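Local coordinates for protein muconate cycloisomerase (Azorhizobium caulinodans, PDB 3MY9) that belongs to the enolase superfamily, pairing a mandelate racemase/muconate lactonizing enzyme-type N-terminal domain with a barrel domain that binds magnesium, at residues P219-Q224 with P295-T300; D193-F198 with I321-E326. All coordinates share one frame; numbering follows the deposited sequence.

Interaction 1 (P219-Q224 with P295-T300); sequences PTFIEQ and PGYGGT. With MG (magnesium ion), chain C.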
loop_
_atom_site.group_PDB
_atom_site.type_symbol
_atom_site.label_atom_id
_atom_site.label_comp_id
_atom_site.label_asym_id
_atom_site.label_seq_id
_atom_site.Cartn_x
_atom_site.Cartn_y
_atom_site.Cartn_z
ATOM N N PRO A 219 27.973 15.688 -0.783
ATOM C CA PRO A 219 28.893 14.545 -0.774
ATOM C C PRO A 219 28.436 13.474 -1.775
ATOM O O PRO A 219 27.260 13.408 -2.120
ATOM C CB PRO A 219 28.790 14.038 0.651
ATOM C CG PRO A 219 27.494 14.524 1.148
ATOM C CD PRO A 219 27.248 15.821 0.481
ATOM N N THR A 220 29.361 12.664 -2.269
ATOM C CA THR A 220 29.014 11.580 -3.198
ATOM C C THR A 220 28.074 10.600 -2.543
ATOM O O THR A 220 27.161 10.133 -3.176
ATOM C CB THR A 220 30.285 10.899 -3.729
ATOM O OG1 THR A 220 30.994 11.881 -4.467
ATOM C CG2 THR A 220 29.980 9.672 -4.641
ATOM N N PHE A 221 28.287 10.288 -1.274
ATOM C CA PHE A 221 27.285 9.543 -0.516
ATOM C C PHE A 221 27.489 9.754 0.961
ATOM O O PHE A 221 28.543 10.210 1.391
ATOM C CB PHE A 221 27.248 8.030 -0.879
ATOM C CG PHE A 221 28.539 7.233 -0.565
ATOM C CD1 PHE A 221 28.956 7.003 0.750
ATOM C CD2 PHE A 221 29.261 6.626 -1.596
ATOM C CE1 PHE A 221 30.102 6.243 1.028
ATOM C CE2 PHE A 221 30.414 5.862 -1.332
ATOM C CZ PHE A 221 30.853 5.677 -0.027
ATOM N N ILE A 222 26.473 9.412 1.734
ATOM C CA ILE A 222 26.550 9.419 3.198
ATOM C C ILE A 222 26.340 7.980 3.669
ATOM O O ILE A 222 25.348 7.345 3.306
ATOM C CB ILE A 222 25.482 10.321 3.789
ATOM C CG1 ILE A 222 25.730 11.788 3.361
ATOM C CG2 ILE A 222 25.455 10.185 5.302
ATOM C CD1 ILE A 222 24.588 12.709 3.693
ATOM N N GLU A 223 27.303 7.443 4.412
ATOM C CA GLU A 223 27.254 6.030 4.816
ATOM C C GLU A 223 26.556 5.789 6.148
ATOM O O GLU A 223 26.901 6.401 7.165
ATOM C CB GLU A 223 28.672 5.424 4.831
ATOM C CG GLU A 223 28.758 3.998 5.372
ATOM C CD GLU A 223 30.101 3.314 5.055
ATOM O OE1 GLU A 223 30.956 3.901 4.354
ATOM O OE2 GLU A 223 30.313 2.190 5.534
ATOM N N GLN A 224 25.551 4.911 6.098
ATOM C CA GLN A 224 24.853 4.333 7.245
ATOM C C GLN A 224 24.827 5.251 8.479
ATOM O O GLN A 224 25.470 4.980 9.491
ATOM C CB GLN A 224 25.507 2.954 7.570
ATOM C CG GLN A 224 24.747 2.050 8.515
ATOM C CD GLN A 224 23.556 1.360 7.818
ATOM O OE1 GLN A 224 23.691 0.890 6.696
ATOM N NE2 GLN A 224 22.399 1.307 8.485
ATOM N N PRO A 295 24.465 1.340 -7.025
ATOM C CA PRO A 295 25.897 1.019 -7.132
ATOM C C PRO A 295 26.470 0.401 -5.829
ATOM O O PRO A 295 25.979 0.630 -4.725
ATOM C CB PRO A 295 26.574 2.377 -7.397
ATOM C CG PRO A 295 25.499 3.333 -7.634
ATOM C CD PRO A 295 24.207 2.784 -7.107
ATOM N N GLY A 296 27.504 -0.409 -6.006
ATOM C CA GLY A 296 28.203 -0.998 -4.916
ATOM C C GLY A 296 29.520 -0.316 -4.642
ATOM O O GLY A 296 30.174 0.276 -5.539
ATOM N N TYR A 297 29.899 -0.430 -3.381
ATOM C CA TYR A 297 31.156 0.060 -2.861
ATOM C C TYR A 297 31.849 -1.154 -2.247
ATOM O O TYR A 297 31.197 -1.979 -1.638
ATOM C CB TYR A 297 30.823 1.117 -1.826
ATOM C CG TYR A 297 31.979 1.693 -1.046
ATOM C CD1 TYR A 297 33.052 2.282 -1.700
ATOM C CD2 TYR A 297 31.968 1.710 0.352
ATOM C CE1 TYR A 297 34.094 2.827 -1.009
ATOM C CE2 TYR A 297 33.040 2.278 1.070
ATOM C CZ TYR A 297 34.082 2.842 0.375
ATOM O OH TYR A 297 35.137 3.428 1.029
ATOM N N GLY A 298 33.164 -1.267 -2.413
ATOM C CA GLY A 298 33.907 -2.432 -1.932
ATOM C C GLY A 298 34.057 -2.524 -0.426
ATOM O O GLY A 298 34.462 -3.571 0.104
ATOM N N GLY A 299 33.724 -1.455 0.287
ATOM C CA GLY A 299 33.624 -1.504 1.736
ATOM C C GLY A 299 35.007 -1.489 2.333
ATOM O O GLY A 299 35.947 -0.933 1.733
ATOM N N THR A 300 35.144 -2.127 3.489
ATOM C CA THR A 300 36.408 -2.201 4.215
ATOM C C THR A 300 37.139 -3.511 3.902
ATOM O O THR A 300 36.752 -4.548 4.398
ATOM C CB THR A 300 36.136 -2.158 5.728
ATOM O OG1 THR A 300 35.248 -3.230 6.070
ATOM C CG2 THR A 300 35.472 -0.854 6.118
HETATM MG MG MG C . 30.649 1.203 7.457
HETATM O O HOH W 1 30.913 0.078 9.146
HETATM O O HOH W 2 28.838 1.761 8.453
HETATM O O HOH W 3 31.458 2.776 8.499
HETATM O O HOH W 4 32.762 0.551 6.959
#
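Inside the barrel of this enolase-superfamily domain, F221, from the segment carrying strand 222-223, meets Y297 of strand 296-297; strands 245-247 and 268-270 lie between the two in the sheet. The backbones stay well apart, 10.3 Å between the CA atoms of E223 and G299, and the rings close the gap. They form a T-shaped (edge-to-face) pair, with centroids 5.3 Å apart and planes inclined at 63°. F221 CZ sits over the centre of the Y297 ring, 4.1 Å from Y297 CD2. With CG between the backbone N and the carbonyl carbon (chi1 63°), the phenylalanine ring is carried on to the tyrosine with its CZ leading. On the opposite face of the tyrosine, toward the rim, lies G299 N of its own segment, so the ring is bracketed on both faces. Its hydroxyl has its partner in E326.

E223, its chain extended beyond CG, ends with OE1 near the tyrosine ring and oblique to it, 4.2 Å from Y297 CE2. The carboxylate divides its work: E223 OE2 binds the magnesium ion at 2.2 Å, while OE1 forms a salt bridge with K166. Four waters and D248 complete the six ligands around the metal. F205 of a second subunit packs on F221. Acidic side chains at or just beyond the ends of successive barrel strands, sharing one magnesium ion, are the hallmark of the enolase-superfamily metal site.

Interaction 2 (D193-F198 with I321-E326); sequences DLRLDF and ISLGCE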
loop_
_atom_site.group_PDB
_atom_site.type_symbol
_atom_site.label_atom_id
_atom_site.label_comp_id
_atom_site.label_asym_id
_atom_site.label_seq_id
_atom_site.Cartn_x
_atom_site.Cartn_y
_atom_site.Cartn_z
ATOM N N ASP A 193 36.198 13.652 -4.695
ATOM C CA ASP A 193 35.059 12.821 -4.567
ATOM C C ASP A 193 34.945 12.565 -3.059
ATOM O O ASP A 193 35.580 11.656 -2.539
ATOM C CB ASP A 193 35.288 11.529 -5.379
ATOM C CG ASP A 193 34.174 10.497 -5.214
ATOM O OD1 ASP A 193 33.273 10.682 -4.372
ATOM O OD2 ASP A 193 34.203 9.472 -5.931
ATOM N N LEU A 194 34.126 13.375 -2.378
ATOM C CA LEU A 194 34.076 13.402 -0.937
ATOM C C LEU A 194 32.892 12.603 -0.416
ATOM O O LEU A 194 31.761 12.881 -0.798
ATOM C CB LEU A 194 33.935 14.852 -0.453
ATOM C CG LEU A 194 33.814 15.098 1.054
ATOM C CD1 LEU A 194 35.018 14.554 1.793
ATOM C CD2 LEU A 194 33.665 16.599 1.354
ATOM N N ARG A 195 33.157 11.648 0.473
ATOM C CA ARG A 195 32.125 10.846 1.102
ATOM C C ARG A 195 32.135 11.114 2.595
ATOM O O ARG A 195 33.179 11.473 3.153
ATOM C CB ARG A 195 32.391 9.358 0.853
ATOM C CG ARG A 195 32.260 8.946 -0.612
ATOM C CD ARG A 195 33.626 8.770 -1.268
ATOM N NE ARG A 195 33.501 8.443 -2.673
ATOM C CZ ARG A 195 33.598 7.216 -3.162
ATOM N NH1 ARG A 195 33.813 6.174 -2.383
ATOM N NH2 ARG A 195 33.477 7.037 -4.448
ATOM N N LEU A 196 30.985 10.971 3.249
ATOM C CA LEU A 196 30.903 11.141 4.711
ATOM C C LEU A 196 30.455 9.828 5.335
ATOM O O LEU A 196 29.636 9.120 4.766
ATOM C CB LEU A 196 29.889 12.219 5.109
ATOM C CG LEU A 196 29.981 13.566 4.378
ATOM C CD1 LEU A 196 28.904 14.565 4.902
ATOM C CD2 LEU A 196 31.350 14.166 4.573
ATOM N N ASP A 197 30.937 9.539 6.527
ATOM C CA ASP A 197 30.553 8.331 7.229
ATOM C C ASP A 197 30.221 8.647 8.676
ATOM O O ASP A 197 31.087 9.067 9.404
ATOM C CB ASP A 197 31.722 7.353 7.177
ATOM C CG ASP A 197 31.359 5.957 7.647
ATOM O OD1 ASP A 197 32.184 5.059 7.390
ATOM O OD2 ASP A 197 30.247 5.745 8.202
ATOM N N PHE A 198 28.976 8.432 9.097
ATOM C CA PHE A 198 28.615 8.687 10.506
ATOM C C PHE A 198 28.848 7.477 11.433
ATOM O O PHE A 198 28.617 7.551 12.615
ATOM C CB PHE A 198 27.158 9.142 10.606
ATOM C CG PHE A 198 26.935 10.563 10.173
ATOM C CD1 PHE A 198 27.031 11.587 11.087
ATOM C CD2 PHE A 198 26.632 10.865 8.849
ATOM C CE1 PHE A 198 26.819 12.911 10.697
ATOM C CE2 PHE A 198 26.434 12.184 8.449
ATOM C CZ PHE A 198 26.535 13.208 9.380
ATOM N N ILE A 321 30.346 -2.590 -8.867
ATOM C CA ILE A 321 31.063 -2.089 -7.697
ATOM C C ILE A 321 31.943 -0.987 -8.207
ATOM O O ILE A 321 33.118 -1.181 -8.433
ATOM C CB ILE A 321 31.870 -3.169 -6.963
ATOM C CG1 ILE A 321 30.956 -4.326 -6.577
ATOM C CG2 ILE A 321 32.567 -2.587 -5.733
ATOM C CD1 ILE A 321 31.681 -5.539 -6.006
ATOM N N SER A 322 31.341 0.177 -8.391
ATOM C CA SER A 322 31.958 1.304 -9.084
ATOM C C SER A 322 32.373 2.443 -8.156
ATOM O O SER A 322 32.914 3.441 -8.618
ATOM C CB SER A 322 30.961 1.856 -10.106
ATOM O OG SER A 322 29.703 2.086 -9.469
ATOM N N LEU A 323 32.118 2.299 -6.857
ATOM C CA LEU A 323 32.416 3.361 -5.892
ATOM C C LEU A 323 33.801 3.263 -5.222
ATOM O O LEU A 323 34.131 4.101 -4.387
ATOM C CB LEU A 323 31.322 3.413 -4.831
ATOM C CG LEU A 323 29.988 3.916 -5.381
ATOM C CD1 LEU A 323 28.836 3.623 -4.383
ATOM C CD2 LEU A 323 30.122 5.401 -5.713
ATOM N N GLY A 324 34.626 2.286 -5.635
ATOM C CA GLY A 324 35.996 2.123 -5.101
ATOM C C GLY A 324 35.975 1.249 -3.849
ATOM O O GLY A 324 35.026 0.459 -3.653
ATOM N N CYS A 325 37.001 1.379 -3.010
ATOM C CA CYS A 325 37.126 0.571 -1.801
ATOM C C CYS A 325 37.946 1.300 -0.769
ATOM O O CYS A 325 38.433 2.400 -1.036
ATOM C CB CYS A 325 37.754 -0.788 -2.125
ATOM S SG CYS A 325 39.508 -0.671 -2.637
ATOM N N GLU A 326 38.067 0.729 0.420
ATOM C CA GLU A 326 38.959 1.275 1.459
ATOM C C GLU A 326 39.544 0.156 2.302
ATOM O O GLU A 326 39.029 -0.963 2.290
ATOM C CB GLU A 326 38.222 2.237 2.389
ATOM C CG GLU A 326 37.211 1.562 3.294
ATOM C CD GLU A 326 36.396 2.572 4.065
ATOM O OE1 GLU A 326 35.460 3.120 3.473
ATOM O OE2 GLU A 326 36.722 2.844 5.245
HETATM O O HOH W 5 34.239 5.709 -7.414
#
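R195 and L323 meet through a forked contact in which two guanidinium nitrogens converge on one backbone oxygen. R195 NH1 donates to L323 O at 2.9 Å, and the donor lies in the carbonyl plane with a C=O...N angle of 158°. R195 NH2 reaches the same L323 O at 3.0 Å, but from a position tilted 29° off that plane. Relative to the guanidinium, the oxygen lies close to its plane for both bonds, an end-on grip in which both N-H groups bend somewhat from the straight line.

The arginine joins barrel strand 193-197 to the loop that follows helix 305-316 and leads into strand 326-327. The other edge of its guanidinium is held side-on by D193, two residues back on the same strand. The salt bridge from R195 NE to D193 OD1, 2.8 Å, is nearly straight, and R195 NH2 adds a bond to D193 OD2 at 2.9 Å; both meet the carboxylate from above its plane. The chain is bent at chi2 (103°), consistent with the side-on pairing with D193. With two edges fixed, the group has little freedom to rotate, and the buried L323 carbonyl receives two N-H donors.

Beyond the bonds, side chains scarcely touch: L323 CD2 lies 3.9 Å from R195 NH2, and F205 of a second subunit packs on this leucine. Toward exposed S322 the contact becomes watery, where one water donates to S322 O at 2.9 Å and accepts only a weak bond from R195 NH2.

The centres of interactions 1 and 2 lie about 4 Å apart, on the same side of the chain's centre, and both belong to the barrel domain. Strands 193-197 and 222-223 are neighbours in its parallel strand array. Along the chain the order is 193-198, 219-224, 295-300, 321-326, which nests interaction 1 inside the loop closed by interaction 2. Two probable hydrogen bonds tie the contacts directly: Y297 OH to E326 OE1 at 2.5 Å, and T220 OG1 to D193 OD1 at 2.6 Å. K166, from strand 164-168, also forms salt bridges with D197 and E326, which links the magnesium site to the loop segment 321-326.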